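PDB 4P5P: ThiJ/PfpI family protein from Francisella tularensis subsp. novicida, which probably acts as a glyoxalase III of the DJ-1/PfpI family, a stress-response enzyme built on a flavodoxin-like fold. Local coordinates for residues G103-F108 and D170-S175; D152-G157 and Y196-S201; F158-E163 and S175-L180; S188-W193 and T205-Q210. All blocks are in the same frame, centred on the assembly; numbering follows the deposited sequence.

Contact 1. Residues G103-F108 and D170-S175; sequences GTMWDF and DVVPFS
Met105 and Trp106, on the short helix 104-107, pack against Val171 to Phe174 of the loop that leads into helix 176-182, an interface without hydrogen bonds between the two segments. Bends at both chi2 and chi3 fold the Met105 chain back, and its CE settles over one face of the Phe174 ring, 3.6 Å from the centroid and 17° off the normal. SD lies oblique to the same ring, 4.5 Å from its centroid, so thioether and phenyl form a Met-aromatic contact. Phe174 CG sits between its own backbone N and carbonyl carbon (chi1 62°), which sets the ring beside Met105; Met105 CE also lies 3.1 Å from Phe174 O. One residue on, the six-membered ring of Trp106 takes Pro173 CD over its face, a CH-pi contact 4.0 Å from the centroid, while Val171 O approaches CZ2 at the ring edge, 3.6 Å away. Pro173 also reaches back to the helix, its CD 3.9 Å from Met105 CB. Beyond the segments, Met105 touches His133, which follows the sulfinated Cys132, and Trp106 stacks on His11. The whole is a Met-aromatic and proline-tryptophan packing of a connecting loop against helix 104-107, near Cys132 of a DJ-1/PfpI flavodoxin-like fold.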
loop_
_atom_site.group_PDB
_atom_site.type_symbol
_atom_site.label_atom_id
_atom_site.label_comp_id
_atom_site.label_asym_id
_atom_site.label_seq_id
_atom_site.Cartn_x
_atom_site.Cartn_y
_atom_site.Cartn_z
ATOM N N GLY A 103 10.283 -1.125 1.307
ATOM C CA GLY A 103 10.266 -2.012 2.463
ATOM C C GLY A 103 9.216 -3.097 2.339
ATOM O O GLY A 103 9.414 -4.228 2.791
ATOM N N THR A 104 8.103 -2.749 1.706
ATOM C CA THR A 104 6.978 -3.662 1.513
ATOM C C THR A 104 7.363 -4.965 0.818
ATOM O O THR A 104 6.709 -5.992 1.015
ATOM C CB THR A 104 5.861 -3.012 0.673
ATOM O OG1 THR A 104 6.378 -2.653 -0.613
ATOM C CG2 THR A 104 5.301 -1.767 1.334
ATOM N N MET A 105 8.402 -4.926 -0.012
ATOM C CA MET A 105 8.789 -6.104 -0.779
ATOM C C MET A 105 9.274 -7.228 0.126
ATOM O O MET A 105 9.235 -8.394 -0.268
ATOM C CB MET A 105 9.866 -5.742 -1.801
ATOM C CG MET A 105 9.359 -4.795 -2.867
ATOM S SD MET A 105 8.167 -5.536 -4.008
ATOM C CE MET A 105 9.241 -6.436 -5.116
ATOM N N TRP A 106 9.693 -6.878 1.346
ATOM C CA TRP A 106 10.259 -7.857 2.276
ATOM C C TRP A 106 9.302 -8.279 3.388
ATOM O O TRP A 106 9.551 -9.293 4.032
ATOM C CB TRP A 106 11.545 -7.315 2.903
ATOM C CG TRP A 106 12.711 -7.342 1.964
ATOM C CD1 TRP A 106 13.548 -8.392 1.739
ATOM C CD2 TRP A 106 13.172 -6.276 1.119
ATOM N NE1 TRP A 106 14.501 -8.054 0.806
ATOM C CE2 TRP A 106 14.297 -6.761 0.411
ATOM C CE3 TRP A 106 12.749 -4.960 0.891
ATOM C CZ2 TRP A 106 15.003 -5.977 -0.508
ATOM C CZ3 TRP A 106 13.459 -4.182 -0.025
ATOM C CH2 TRP A 106 14.571 -4.694 -0.710
ATOM N N ASP A 107 8.233 -7.526 3.641
ATOM C CA ASP A 107 7.309 -7.953 4.703
ATOM C C ASP A 107 5.822 -7.940 4.354
ATOM O O ASP A 107 5.009 -8.358 5.175
ATOM C CB ASP A 107 7.539 -7.148 6.005
ATOM C CG ASP A 107 7.204 -5.667 5.907
ATOM O OD1 ASP A 107 6.903 -5.149 4.819
ATOM O OD2 ASP A 107 7.265 -5.005 6.970
ATOM N N PHE A 108 5.447 -7.566 3.133
ATOM C CA PHE A 108 4.040 -7.694 2.736
ATOM C C PHE A 108 3.650 -9.052 2.126
ATOM O O PHE A 108 2.587 -9.569 2.454
ATOM C CB PHE A 108 3.655 -6.604 1.726
ATOM C CG PHE A 108 3.247 -5.273 2.331
ATOM C CD1 PHE A 108 3.480 -4.962 3.661
ATOM C CD2 PHE A 108 2.625 -4.322 1.527
ATOM C CE1 PHE A 108 3.069 -3.743 4.181
ATOM C CE2 PHE A 108 2.234 -3.121 2.029
ATOM C CZ PHE A 108 2.441 -2.818 3.356
ATOM N N ASP A 170 18.024 -5.458 -9.266
ATOM C CA ASP A 170 18.824 -6.545 -8.713
ATOM C C ASP A 170 18.922 -6.505 -7.181
ATOM O O ASP A 170 19.603 -7.334 -6.573
ATOM C CB ASP A 170 20.230 -6.511 -9.328
ATOM C CG ASP A 170 20.987 -7.805 -9.121
ATOM O OD1 ASP A 170 20.699 -8.782 -9.846
ATOM O OD2 ASP A 170 21.871 -7.845 -8.239
ATOM N N VAL A 171 18.232 -5.557 -6.556
ATOM C CA VAL A 171 18.224 -5.459 -5.097
ATOM C C VAL A 171 16.921 -6.018 -4.518
ATOM O O VAL A 171 16.925 -6.677 -3.474
ATOM C CB VAL A 171 18.416 -3.998 -4.634
ATOM C CG1 VAL A 171 18.451 -3.920 -3.122
ATOM C CG2 VAL A 171 19.706 -3.414 -5.225
ATOM N N VAL A 172 15.809 -5.755 -5.195
ATOM C CA VAL A 172 14.517 -6.243 -4.723
ATOM C C VAL A 172 14.522 -7.770 -4.810
ATOM O O VAL A 172 15.209 -8.339 -5.661
ATOM C CB VAL A 172 13.330 -5.642 -5.523
ATOM C CG1 VAL A 172 13.135 -4.163 -5.180
ATOM C CG2 VAL A 172 13.512 -5.851 -7.032
ATOM N N PRO A 173 13.790 -8.444 -3.904
ATOM C CA PRO A 173 13.841 -9.911 -3.825
ATOM C C PRO A 173 13.110 -10.617 -4.969
ATOM O O PRO A 173 13.315 -11.804 -5.196
ATOM C CB PRO A 173 13.179 -10.204 -2.475
ATOM C CG PRO A 173 12.277 -9.027 -2.227
ATOM C CD PRO A 173 12.941 -7.853 -2.852
ATOM N N PHE A 174 12.273 -9.883 -5.688
ATOM C CA PHE A 174 11.522 -10.410 -6.818
ATOM C C PHE A 174 11.003 -9.202 -7.576
ATOM O O PHE A 174 11.000 -8.095 -7.043
ATOM C CB PHE A 174 10.371 -11.320 -6.364
ATOM C CG PHE A 174 9.345 -10.615 -5.523
ATOM C CD1 PHE A 174 9.504 -10.527 -4.152
ATOM C CD2 PHE A 174 8.234 -10.025 -6.102
ATOM C CE1 PHE A 174 8.573 -9.863 -3.363
ATOM C CE2 PHE A 174 7.297 -9.368 -5.328
ATOM C CZ PHE A 174 7.473 -9.283 -3.946
ATOM N N SER A 175 10.607 -9.406 -8.826
ATOM C CA SER A 175 9.979 -8.358 -9.608
ATOM C C SER A 175 8.488 -8.330 -9.292
ATOM O O SER A 175 7.777 -9.319 -9.484
ATOM C CB SER A 175 10.208 -8.581 -11.108
ATOM O OG SER A 175 9.149 -8.025 -11.860
#

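Contact 2. Residues D152-G157 and Y196-S201; sequences DKEVTG and YVKSDS
Asp200 CG stands anti to its backbone N (chi1 -167°), which carries the carboxylate across to Lys153 and Glu154, while Lys198 curls at both chi2 and chi3 and so brings its CE round to the side chain of Glu154. The ammonium group closes a salt bridge there: Lys198 NZ meets Glu154 OE2 at 2.9 Å, nearly along the C-O axis, at the tip of a glutamate chain that runs extended beyond CG. Asp200 OD2 takes the backbone N-H of Glu154 in a nearly straight bond (2.8 Å, 167°) on its anti side, somewhat out of the carboxylate plane. Asp200 OD1 accepts from Ser201 OG at 2.9 Å; with both oxygens bonded, the rotation of the carboxylate is restrained. Lys153 crosses Asp200 at about a right angle, its CB 3.6 Å from OD2; its NZ is bonded to Ile149 O. At the far end Thr156 OG1 faces the edge of the Tyr196 ring, 3.5 Å from CD2, but spends its hydrogen bond on Ser188 O, and Tyr196 OH and Ser188 OG are hydrogen-bonded to each other. Strand 154-155 pairs in parallel with strand 186-187, and strand 197-200 is an outer strand of the main sheet, so side chains here bridge the small sheet to the large one. The carboxylates of Glu154 and Asp200 come fairly near each other, OE1 to OD2 5.2 Å, their planes 84° apart; Lys198 NZ and the Glu154 N-H would offset that repulsion.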
loop_
_atom_site.group_PDB
_atom_site.type_symbol
_atom_site.label_atom_id
_atom_site.label_comp_id
_atom_site.label_asym_id
_atom_site.label_seq_id
_atom_site.Cartn_x
_atom_site.Cartn_y
_atom_site.Cartn_z
ATOM N N ASP A 152 -7.142 -12.955 -13.025
ATOM C CA ASP A 152 -8.066 -12.440 -14.039
ATOM C C ASP A 152 -8.506 -10.996 -13.778
ATOM O O ASP A 152 -9.375 -10.480 -14.483
ATOM C CB ASP A 152 -9.303 -13.350 -14.160
ATOM C CG ASP A 152 -8.935 -14.791 -14.468
ATOM O OD1 ASP A 152 -7.959 -14.989 -15.218
ATOM O OD2 ASP A 152 -9.615 -15.719 -13.968
ATOM N N LYS A 153 -7.904 -10.328 -12.798
ATOM C CA LYS A 153 -8.265 -8.946 -12.502
ATOM C C LYS A 153 -7.221 -7.983 -13.047
ATOM O O LYS A 153 -6.033 -8.293 -13.090
ATOM C CB LYS A 153 -8.458 -8.760 -10.997
ATOM C CG LYS A 153 -9.685 -9.524 -10.499
ATOM C CD LYS A 153 -10.076 -9.173 -9.088
ATOM C CE LYS A 153 -11.379 -9.870 -8.691
ATOM N NZ LYS A 153 -11.296 -11.357 -8.808
ATOM N N GLU A 154 -7.694 -6.820 -13.487
ATOM C CA GLU A 154 -6.818 -5.773 -13.986
ATOM C C GLU A 154 -6.176 -5.031 -12.826
ATOM O O GLU A 154 -6.870 -4.479 -11.973
ATOM C CB GLU A 154 -7.594 -4.811 -14.879
ATOM C CG GLU A 154 -8.265 -5.544 -16.021
ATOM C CD GLU A 154 -8.878 -4.628 -17.045
ATOM O OE1 GLU A 154 -9.540 -5.145 -17.974
ATOM O OE2 GLU A 154 -8.703 -3.398 -16.926
ATOM N N VAL A 155 -4.852 -5.064 -12.797
ATOM C CA VAL A 155 -4.070 -4.408 -11.760
ATOM C C VAL A 155 -2.891 -3.652 -12.362
ATOM O O VAL A 155 -2.503 -3.865 -13.523
ATOM C CB VAL A 155 -3.514 -5.423 -10.710
ATOM C CG1 VAL A 155 -4.624 -6.265 -10.111
ATOM C CG2 VAL A 155 -2.428 -6.319 -11.324
ATOM N N THR A 156 -2.331 -2.756 -11.560
ATOM C CA THR A 156 -1.028 -2.181 -11.825
ATOM C C THR A 156 -0.222 -2.194 -10.533
ATOM O O THR A 156 -0.624 -2.843 -9.553
ATOM C CB THR A 156 -1.147 -0.744 -12.404
ATOM O OG1 THR A 156 0.137 -0.284 -12.838
ATOM C CG2 THR A 156 -1.725 0.225 -11.378
ATOM N N GLY A 157 0.907 -1.497 -10.546
ATOM C CA GLY A 157 1.855 -1.485 -9.444
ATOM C C GLY A 157 3.188 -1.027 -10.004
ATOM O O GLY A 157 3.304 -0.834 -11.212
ATOM N N TYR A 196 -1.343 6.458 -12.766
ATOM C CA TYR A 196 -2.031 5.310 -13.349
ATOM C C TYR A 196 -2.702 4.493 -12.263
ATOM O O TYR A 196 -2.039 4.000 -11.353
ATOM C CB TYR A 196 -1.057 4.444 -14.132
ATOM C CG TYR A 196 -1.720 3.406 -15.013
ATOM C CD1 TYR A 196 -2.547 3.783 -16.059
ATOM C CD2 TYR A 196 -1.495 2.050 -14.825
ATOM C CE1 TYR A 196 -3.137 2.842 -16.883
ATOM C CE2 TYR A 196 -2.081 1.099 -15.652
ATOM C CZ TYR A 196 -2.904 1.502 -16.678
ATOM O OH TYR A 196 -3.497 0.556 -17.500
ATOM N N VAL A 197 -4.020 4.380 -12.371
ATOM C CA VAL A 197 -4.841 3.696 -11.387
ATOM C C VAL A 197 -5.776 2.705 -12.069
ATOM O O VAL A 197 -6.456 3.038 -13.036
ATOM C CB VAL A 197 -5.667 4.700 -10.560
ATOM C CG1 VAL A 197 -6.550 3.985 -9.540
ATOM C CG2 VAL A 197 -4.743 5.690 -9.870
ATOM N N LYS A 198 -5.806 1.485 -11.537
ATOM C CA LYS A 198 -6.705 0.444 -11.996
ATOM C C LYS A 198 -7.720 0.089 -10.921
ATOM O O LYS A 198 -7.398 0.122 -9.735
ATOM C CB LYS A 198 -5.911 -0.802 -12.387
ATOM C CG LYS A 198 -4.951 -0.578 -13.566
ATOM C CD LYS A 198 -5.662 -0.172 -14.863
ATOM C CE LYS A 198 -6.679 -1.187 -15.306
ATOM N NZ LYS A 198 -7.250 -0.890 -16.649
ATOM N N SER A 199 -8.934 -0.238 -11.348
ATOM C CA SER A 199 -10.001 -0.615 -10.436
ATOM C C SER A 199 -10.771 -1.803 -11.014
ATOM O O SER A 199 -11.341 -1.717 -12.109
ATOM C CB SER A 199 -10.927 0.573 -10.183
ATOM O OG SER A 199 -11.804 0.316 -9.103
ATOM N N ASP A 200 -10.781 -2.905 -10.276
ATOM C CA ASP A 200 -11.434 -4.130 -10.711
ATOM C C ASP A 200 -12.021 -4.812 -9.487
ATOM O O ASP A 200 -11.284 -5.217 -8.593
ATOM C CB ASP A 200 -10.429 -5.047 -11.420
ATOM C CG ASP A 200 -11.088 -6.181 -12.163
ATOM O OD1 ASP A 200 -12.185 -6.612 -11.757
ATOM O OD2 ASP A 200 -10.507 -6.658 -13.145
ATOM N N SER A 201 -13.344 -4.916 -9.437
ATOM C CA SER A 201 -14.022 -5.581 -8.326
ATOM C C SER A 201 -13.669 -4.965 -6.965
ATOM O O SER A 201 -13.531 -5.680 -5.976
ATOM C CB SER A 201 -13.677 -7.071 -8.331
ATOM O OG SER A 201 -13.926 -7.632 -9.610
#

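Contact 3. Residues F158-E163 and S175-L180; sequences FSNNEE and SLEDSL
The amide of Asn160 overlaps the carboxylate of Glu177, the two planes stacked 13° apart where the N-termini of helices 160-165 and 176-182 meet. Each helix opens with a serine N-cap: Ser159 and Glu162 form a capping box, and Ser175 OG accepts from Asp178 N. Glu177 CG lies anti to the backbone N (chi1 173°) and the chain is extended beyond it, which lets OE2 take Asn160 N-H at 2.9 Å, almost straight at 173°. A glutamate of one helix thus satisfies a first-turn N-H of the other, and its negative charge would probably be eased by the N-terminus of helix 160-165. In return the Asn160 amide reaches the second helix with both of its polar atoms. Its OD1 receives Ser175 OG at 2.7 Å, in plane on a lone pair, while ND2 donates a hydrogen bond to Asp178 OD1 at 3.0 Å, coming from above a carboxylate that stands at about a right angle to the amide. Ser175 OG is therefore donor and acceptor at once, tying the cap of its own helix to Asn160. Leu176 CD2 rests near Phe158 N, and one water links Phe158 O and Asn160 OD1 to Glu177 N. Glu163 is bonded to His102 and His133; another water donates to Glu163 OE1 at 2.9 Å and accepts from Leu176 N at 3.1 Å.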
loop_
_atom_site.group_PDB
_atom_site.type_symbol
_atom_site.label_atom_id
_atom_site.label_comp_id
_atom_site.label_asym_id
_atom_site.label_seq_id
_atom_site.Cartn_x
_atom_site.Cartn_y
_atom_site.Cartn_z
ATOM N N PHE A 158 4.187 -0.834 -9.146
ATOM C CA PHE A 158 5.481 -0.302 -9.571
ATOM C C PHE A 158 6.057 -1.144 -10.716
ATOM O O PHE A 158 6.222 -2.356 -10.589
ATOM C CB PHE A 158 6.435 -0.261 -8.375
ATOM C CG PHE A 158 7.570 0.719 -8.510
ATOM C CD1 PHE A 158 7.368 2.080 -8.301
ATOM C CD2 PHE A 158 8.844 0.283 -8.810
ATOM C CE1 PHE A 158 8.423 2.978 -8.398
ATOM C CE2 PHE A 158 9.891 1.171 -8.903
ATOM C CZ PHE A 158 9.681 2.519 -8.696
ATOM N N SER A 159 6.374 -0.496 -11.833
ATOM C CA SER A 159 6.690 -1.218 -13.064
ATOM C C SER A 159 8.153 -1.640 -13.108
ATOM O O SER A 159 8.993 -1.044 -12.446
ATOM C CB SER A 159 6.358 -0.353 -14.285
ATOM O OG SER A 159 7.266 0.719 -14.412
ATOM N N ASN A 160 8.457 -2.666 -13.900
ATOM C CA ASN A 160 9.841 -3.088 -14.082
ATOM C C ASN A 160 10.704 -1.973 -14.664
ATOM O O ASN A 160 11.874 -1.844 -14.323
ATOM C CB ASN A 160 9.908 -4.315 -14.987
ATOM C CG ASN A 160 9.431 -5.559 -14.299
ATOM O OD1 ASN A 160 9.357 -5.601 -13.078
ATOM N ND2 ASN A 160 9.111 -6.589 -15.074
ATOM N N ASN A 161 10.105 -1.180 -15.541
ATOM C CA ASN A 161 10.765 -0.028 -16.144
ATOM C C ASN A 161 11.202 0.954 -15.060
ATOM O O ASN A 161 12.364 1.351 -14.993
ATOM C CB ASN A 161 9.812 0.638 -17.136
ATOM C CG ASN A 161 10.382 1.895 -17.766
ATOM O OD1 ASN A 161 11.580 1.989 -18.069
ATOM N ND2 ASN A 161 9.505 2.869 -17.998
ATOM N N GLU A 162 10.261 1.325 -14.199
ATOM C CA GLU A 162 10.549 2.250 -13.109
ATOM C C GLU A 162 11.603 1.653 -12.175
ATOM O O GLU A 162 12.506 2.356 -11.731
ATOM C CB GLU A 162 9.259 2.599 -12.349
ATOM C CG GLU A 162 8.444 3.681 -13.040
ATOM C CD GLU A 162 6.945 3.604 -12.787
ATOM O OE1 GLU A 162 6.399 2.491 -12.626
ATOM O OE2 GLU A 162 6.296 4.674 -12.780
ATOM N N GLU A 163 11.494 0.357 -11.884
ATOM C CA GLU A 163 12.470 -0.316 -11.020
ATOM C C GLU A 163 13.891 -0.264 -11.616
ATOM O O GLU A 163 14.877 -0.091 -10.897
ATOM C CB GLU A 163 12.046 -1.774 -10.763
ATOM C CG GLU A 163 12.687 -2.381 -9.525
ATOM C CD GLU A 163 12.061 -1.862 -8.228
ATOM O OE1 GLU A 163 11.039 -2.444 -7.800
ATOM O OE2 GLU A 163 12.576 -0.881 -7.643
ATOM N N SER A 175 10.607 -9.406 -8.826
ATOM C CA SER A 175 9.979 -8.358 -9.608
ATOM C C SER A 175 8.488 -8.330 -9.292
ATOM O O SER A 175 7.777 -9.319 -9.484
ATOM C CB SER A 175 10.208 -8.581 -11.108
ATOM O OG SER A 175 9.149 -8.025 -11.860
ATOM N N LEU A 176 8.015 -7.193 -8.810
ATOM C CA LEU A 176 6.606 -7.046 -8.479
ATOM C C LEU A 176 5.706 -7.289 -9.689
ATOM O O LEU A 176 4.745 -8.039 -9.606
ATOM C CB LEU A 176 6.354 -5.656 -7.906
ATOM C CG LEU A 176 4.897 -5.332 -7.591
ATOM C CD1 LEU A 176 4.275 -6.345 -6.625
ATOM C CD2 LEU A 176 4.817 -3.952 -7.008
ATOM N N GLU A 177 6.015 -6.619 -10.800
ATOM C CA GLU A 177 5.277 -6.821 -12.036
ATOM C C GLU A 177 5.224 -8.294 -12.432
ATOM O O GLU A 177 4.158 -8.829 -12.746
ATOM C CB GLU A 177 5.907 -5.988 -13.164
ATOM C CG GLU A 177 5.305 -6.254 -14.530
ATOM C CD GLU A 177 5.810 -5.307 -15.616
ATOM O OE1 GLU A 177 5.542 -5.604 -16.795
ATOM O OE2 GLU A 177 6.452 -4.279 -15.306
ATOM N N ASP A 178 6.379 -8.950 -12.435
ATOM C CA ASP A 178 6.428 -10.349 -12.848
ATOM C C ASP A 178 5.581 -11.215 -11.898
ATOM O O ASP A 178 4.893 -12.144 -12.330
ATOM C CB ASP A 178 7.870 -10.863 -12.890
ATOM C CG ASP A 178 8.718 -10.189 -13.978
ATOM O OD1 ASP A 178 8.184 -9.417 -14.796
ATOM O OD2 ASP A 178 9.937 -10.447 -14.024
ATOM N N SER A 179 5.616 -10.900 -10.607
ATOM C CA SER A 179 4.861 -11.688 -9.623
ATOM C C SER A 179 3.357 -11.546 -9.775
ATOM O O SER A 179 2.615 -12.496 -9.563
ATOM C CB SER A 179 5.258 -11.299 -8.202
ATOM O OG SER A 179 6.447 -11.946 -7.815
ATOM N N LEU A 180 2.899 -10.349 -10.126
ATOM C CA LEU A 180 1.478 -10.124 -10.357
ATOM C C LEU A 180 1.017 -10.920 -11.585
ATOM O O LEU A 180 -0.063 -11.509 -11.585
ATOM C CB LEU A 180 1.203 -8.631 -10.530
ATOM C CG LEU A 180 1.412 -7.816 -9.246
ATOM C CD1 LEU A 180 1.505 -6.325 -9.521
ATOM C CD2 LEU A 180 0.290 -8.094 -8.253
HETATM O O HOH W 1 7.913 -4.389 -10.936
HETATM O O HOH W 2 8.713 -6.482 -17.790
HETATM O O HOH W 3 7.579 -2.061 -17.083
HETATM O O HOH W 4 9.974 -4.785 -9.042
#

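Contact 4. Residues S188-W193 and T205-Q210; sequences SSASEW and TAQNPQ
Gln207 OE1 accepts the backbone N-H of Ala190 at 2.8 Å, the donor tilted slightly from the carbonyl plane, and the NE2 of the same amide returns a bond to Ala190 O at 3.2 Å. One glutamine thus grips both the N and the O of a single loop residue. Gln207 CG lies anti to the backbone N (chi1 -175°) and the chain is extended beyond it, like a strut from the end of strand 203-206. The second bond is straight at NE2 (165°) and lies in the Gln207 amide plane, but arrives above the carbonyl plane of Ala190. NE2 also donates to Glu162 OE1, which fixes the amide's rotation further. Ser189 CB rests 3.5 Å from Gln207 OE1. Farther along, Asn208 ND2 passes 3.5 Å from Trp193 CA on its way to Gln194 O and Glu162 OE2, while Asn208 OD1 is bonded to Ser211 OG. Gln210 packs its chain against the Trp193 backbone, CG 3.2 Å from Trp193 O. Trp193 N also donates to Glu162 OE2. The Gln207 amide fastens an irregular loop just past the C-terminal end of strand 203-206, before helix 212-222, as in the strand-to-helix turns of a flavodoxin-like fold.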
loop_
_atom_site.group_PDB
_atom_site.type_symbol
_atom_site.label_atom_id
_atom_site.label_comp_id
_atom_site.label_asym_id
_atom_site.label_seq_id
_atom_site.Cartn_x
_atom_site.Cartn_y
_atom_site.Cartn_z
ATOM N N SER A 188 -0.901 -4.069 -16.147
ATOM C CA SER A 188 -0.582 -3.015 -17.111
ATOM C C SER A 188 0.049 -1.835 -16.398
ATOM O O SER A 188 -0.032 -1.717 -15.174
ATOM C CB SER A 188 -1.823 -2.555 -17.875
ATOM O OG SER A 188 -2.730 -1.867 -17.038
ATOM N N SER A 189 0.695 -0.962 -17.167
ATOM C CA SER A 189 1.295 0.247 -16.613
ATOM C C SER A 189 1.274 1.373 -17.629
ATOM O O SER A 189 1.221 1.146 -18.848
ATOM C CB SER A 189 2.745 -0.010 -16.152
ATOM O OG SER A 189 3.609 -0.303 -17.247
ATOM N N ALA A 190 1.308 2.590 -17.113
ATOM C CA ALA A 190 1.482 3.754 -17.954
ATOM C C ALA A 190 2.964 4.047 -18.088
ATOM O O ALA A 190 3.799 3.357 -17.523
ATOM C CB ALA A 190 0.746 4.946 -17.370
ATOM N N SER A 191 3.290 5.073 -18.858
ATOM C CA SER A 191 4.670 5.512 -18.983
ATOM C C SER A 191 5.248 5.870 -17.615
ATOM O O SER A 191 4.498 6.201 -16.696
ATOM C CB SER A 191 4.749 6.710 -19.919
ATOM O OG SER A 191 6.087 6.988 -20.256
ATOM N N GLU A 192 6.570 5.807 -17.471
ATOM C CA GLU A 192 7.201 6.017 -16.152
ATOM C C GLU A 192 6.816 7.335 -15.462
ATOM O O GLU A 192 6.764 8.408 -16.080
ATOM C CB GLU A 192 8.732 5.942 -16.247
ATOM C CG GLU A 192 9.400 7.053 -17.071
ATOM C CD GLU A 192 9.804 6.610 -18.462
ATOM O OE1 GLU A 192 9.319 5.552 -18.920
ATOM O OE2 GLU A 192 10.603 7.330 -19.108
ATOM N N TRP A 193 6.528 7.212 -14.169
ATOM C CA TRP A 193 6.208 8.342 -13.292
ATOM C C TRP A 193 4.930 9.073 -13.676
ATOM O O TRP A 193 4.661 10.165 -13.167
ATOM C CB TRP A 193 7.366 9.328 -13.255
ATOM C CG TRP A 193 8.691 8.661 -13.202
ATOM C CD1 TRP A 193 9.725 8.831 -14.073
ATOM C CD2 TRP A 193 9.129 7.695 -12.238
ATOM N NE1 TRP A 193 10.786 8.037 -13.706
ATOM C CE2 TRP A 193 10.447 7.331 -12.583
ATOM C CE3 TRP A 193 8.539 7.106 -11.117
ATOM C CZ2 TRP A 193 11.185 6.406 -11.839
ATOM C CZ3 TRP A 193 9.272 6.192 -10.382
ATOM C CH2 TRP A 193 10.578 5.848 -10.748
ATOM N N THR A 205 -5.622 -0.504 -7.556
ATOM C CA THR A 205 -4.171 -0.470 -7.522
ATOM C C THR A 205 -3.643 0.754 -8.273
ATOM O O THR A 205 -4.306 1.300 -9.158
ATOM C CB THR A 205 -3.551 -1.767 -8.107
ATOM O OG1 THR A 205 -4.083 -2.031 -9.409
ATOM C CG2 THR A 205 -3.855 -2.980 -7.223
ATOM N N ALA A 206 -2.466 1.205 -7.876
ATOM C CA ALA A 206 -1.874 2.426 -8.411
ATOM C C ALA A 206 -0.385 2.190 -8.609
ATOM O O ALA A 206 0.234 1.405 -7.895
ATOM C CB ALA A 206 -2.129 3.603 -7.484
ATOM N N GLN A 207 0.192 2.857 -9.598
ATOM C CA GLN A 207 1.502 2.468 -10.098
ATOM C C GLN A 207 2.699 3.015 -9.312
ATOM O O GLN A 207 3.678 2.306 -9.126
ATOM C CB GLN A 207 1.610 2.906 -11.556
ATOM C CG GLN A 207 2.879 2.469 -12.252
ATOM C CD GLN A 207 2.846 2.799 -13.725
ATOM O OE1 GLN A 207 1.780 2.810 -14.339
ATOM N NE2 GLN A 207 4.010 3.077 -14.300
ATOM N N ASN A 208 2.616 4.263 -8.855
ATOM C CA ASN A 208 3.798 5.001 -8.423
ATOM C C ASN A 208 3.394 6.160 -7.503
ATOM O O ASN A 208 2.211 6.401 -7.302
ATOM C CB ASN A 208 4.563 5.482 -9.665
ATOM C CG ASN A 208 3.674 6.214 -10.635
ATOM O OD1 ASN A 208 2.763 6.932 -10.228
ATOM N ND2 ASN A 208 3.913 6.016 -11.942
ATOM N N PRO A 209 4.374 6.857 -6.901
ATOM C CA PRO A 209 4.006 7.950 -6.001
ATOM C C PRO A 209 3.198 9.025 -6.721
ATOM O O PRO A 209 2.376 9.707 -6.096
ATOM C CB PRO A 209 5.360 8.491 -5.538
ATOM C CG PRO A 209 6.297 7.359 -5.703
ATOM C CD PRO A 209 5.829 6.628 -6.912
ATOM N N GLN A 210 3.426 9.158 -8.029
ATOM C CA GLN A 210 2.743 10.169 -8.821
ATOM C C GLN A 210 1.271 9.831 -9.033
ATOM O O GLN A 210 0.519 10.644 -9.571
ATOM C CB GLN A 210 3.435 10.348 -10.172
ATOM C CG GLN A 210 4.864 10.850 -10.069
ATOM C CD GLN A 210 5.875 9.779 -9.682
ATOM O OE1 GLN A 210 5.586 8.582 -9.715
ATOM N NE2 GLN A 210 7.073 10.217 -9.290
#

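How the contacts relate
All four contacts lie between residues 103 and 210. Contacts 1 and 3 share Ser175 and cross along the chain, their centres about 10 Å apart; contact 3 is also about 10 Å from contact 4 by centres, and contact 2 about 11 Å from contact 4. Contacts 1 and 2 are the farthest pair, about 20 Å between centres. Along the chain contact 3 nests within the loop closed by contact 2, and contact 4 opens after contacts 1 and 3 have closed. Contacts 2 and 4 meet through neighbouring strands 197-200 and 203-206, contacts 3 and 4 through polar links from helix 160-165. Contacts 2, 4, 3 and 1 thus touch in series, joining outer strand 197-200 to helix 104-107 near Cys132.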